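Local coordinates for protein xylan esterase 1 (Thermoanaerobacterium sp. 'JW/SL YS485', PDB 3FCY) that probably hydrolyses carboxylic esters, removing acetyl groups from xylan as an alpha/beta-hydrolase esterase of carbohydrate esterase family 7, at residues M292-M297 against K317-Y322. Sequence-based numbering, arbitrary orientation.
Sequences MCVGLM and KDIKVY
Met-292 to Gly-295 and Ile-319 to Tyr-322 run side by side as neighbouring parallel strands, their short axes 25° apart. Five backbone hydrogen bonds zip them together. Met-292 is held at both ends, its N giving to Asp-318 O (2.9 Å) and its O receiving Lys-320 N (2.8 Å). Val-294 repeats this two residues on, with N to Lys-320 O and O taken by Tyr-322 N at 2.9 Å. The fifth bond, Leu-296 N to Tyr-322 O, is longer at 3.1 Å and comes in 46° above the carbonyl plane, just where the first segment leaves the strand. Lys-320 O also receives a CA-H...O contact from Cys-293 CA at 3.1 Å.

The apolar contacts split between the two faces. On one, Val-294 CG1 meets Ile-319 CD1 at 3.8 Å and also reaches Val-321 CG2. The Ile-319 chain is extended, with CG1 anti to the backbone N (chi1 -168°), which carries CD1 along to that methyl. Beyond the strand end, Leu-296 straddles Val-321 CG1, its CG 3.7 Å away and both its methyls close by. On the other face Tyr-322 CE2 lies 4.0 Å from Cys-293 CB, while Val-294 O sits at the ring edge, near its plane.

This is the last strand pair of the alpha/beta-hydrolase sheet, joined by a beta-alpha-beta crossover through helix 303-310. That helix covers the Met-292, Val-294 and Ile-319 face; Phe-333 and Leu-336 of helix 333-342 pack on the Cys-293, Lys-320 and Tyr-322 face, where Arg-263 of a second subunit also touches Lys-320 and Tyr-322. Strand 289-295 leads toward Asp-298, the predicted charge-relay acid, and has strand 226-230 on its other side, whereas 317-322 forms the sheet's edge within the chain.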
# COMPACT_ATOMS: atom_id res chain seq x y z
N MET A 292 17.35 -22.78 17.60
CA MET A 292 16.89 -21.56 16.96
C MET A 292 15.96 -21.87 15.80
O MET A 292 15.85 -23.02 15.36
CB MET A 292 18.09 -20.76 16.44
CG MET A 292 19.01 -20.21 17.53
SD MET A 292 20.47 -19.34 16.86
CE MET A 292 19.68 -18.13 15.82
N CYS A 293 15.26 -20.85 15.31
CA CYS A 293 14.38 -21.02 14.17
C CYS A 293 14.52 -19.78 13.30
O CYS A 293 14.81 -18.69 13.80
CB CYS A 293 12.92 -21.23 14.60
SG CYS A 293 12.11 -19.85 15.41
N VAL A 294 14.35 -19.95 11.99
CA VAL A 294 14.49 -18.83 11.07
C VAL A 294 13.49 -18.94 9.92
O VAL A 294 13.30 -20.02 9.34
CB VAL A 294 15.93 -18.78 10.50
CG1 VAL A 294 16.28 -20.11 9.84
CG2 VAL A 294 16.08 -17.64 9.51
N GLY A 295 12.84 -17.83 9.61
CA GLY A 295 11.88 -17.80 8.52
C GLY A 295 12.59 -17.24 7.31
O GLY A 295 13.15 -16.14 7.38
N LEU A 296 12.59 -17.96 6.20
CA LEU A 296 13.29 -17.50 5.00
C LEU A 296 12.61 -16.33 4.28
O LEU A 296 13.17 -15.77 3.34
CB LEU A 296 13.51 -18.66 4.03
CG LEU A 296 14.38 -19.82 4.56
CD1 LEU A 296 14.72 -20.74 3.40
CD2 LEU A 296 15.66 -19.29 5.20
N MET A 297 11.42 -15.95 4.73
CA MET A 297 10.70 -14.83 4.14
C MET A 297 10.79 -13.62 5.08
O MET A 297 10.18 -12.58 4.83
CB MET A 297 9.23 -15.19 3.92
CG MET A 297 8.99 -16.32 2.93
SD MET A 297 9.72 -15.99 1.31
CE MET A 297 8.49 -14.88 0.61
N LYS A 317 24.09 -27.13 19.19
CA LYS A 317 23.07 -26.28 18.58
C LYS A 317 22.34 -26.92 17.40
O LYS A 317 22.82 -27.88 16.79
CB LYS A 317 23.72 -24.99 18.10
CG LYS A 317 24.69 -25.22 16.95
CD LYS A 317 25.50 -23.98 16.59
CE LYS A 317 26.39 -24.25 15.39
NZ LYS A 317 27.22 -23.07 15.03
N ASP A 318 21.18 -26.35 17.09
CA ASP A 318 20.34 -26.80 15.98
C ASP A 318 19.46 -25.62 15.56
O ASP A 318 19.09 -24.78 16.39
CB ASP A 318 19.46 -27.98 16.41
CG ASP A 318 20.26 -29.27 16.61
OD1 ASP A 318 20.79 -29.80 15.60
OD2 ASP A 318 20.37 -29.74 17.77
N ILE A 319 19.13 -25.56 14.27
CA ILE A 319 18.29 -24.48 13.77
C ILE A 319 17.20 -25.04 12.86
O ILE A 319 17.45 -25.87 11.97
CB ILE A 319 19.15 -23.41 13.02
CG1 ILE A 319 18.31 -22.16 12.76
CG2 ILE A 319 19.68 -23.98 11.71
CD1 ILE A 319 19.12 -20.99 12.25
N LYS A 320 15.96 -24.60 13.10
CA LYS A 320 14.82 -25.04 12.32
C LYS A 320 14.50 -23.98 11.27
O LYS A 320 14.30 -22.81 11.61
CB LYS A 320 13.61 -25.26 13.24
CG LYS A 320 13.88 -26.25 14.36
CD LYS A 320 14.33 -27.60 13.80
CE LYS A 320 14.91 -28.49 14.88
NZ LYS A 320 15.42 -29.78 14.33
N VAL A 321 14.47 -24.40 10.01
CA VAL A 321 14.20 -23.50 8.89
C VAL A 321 12.77 -23.59 8.39
O VAL A 321 12.26 -24.68 8.12
CB VAL A 321 15.16 -23.82 7.71
CG1 VAL A 321 14.91 -22.85 6.56
CG2 VAL A 321 16.60 -23.75 8.18
N TYR A 322 12.12 -22.43 8.27
CA TYR A 322 10.74 -22.34 7.80
C TYR A 322 10.72 -21.47 6.55
O TYR A 322 10.59 -20.24 6.62
CB TYR A 322 9.86 -21.74 8.91
CG TYR A 322 9.75 -22.64 10.12
CD1 TYR A 322 8.66 -23.49 10.28
CD2 TYR A 322 10.77 -22.68 11.07
CE1 TYR A 322 8.58 -24.37 11.36
CE2 TYR A 322 10.70 -23.55 12.15
CZ TYR A 322 9.60 -24.39 12.29
OH TYR A 322 9.53 -25.26 13.35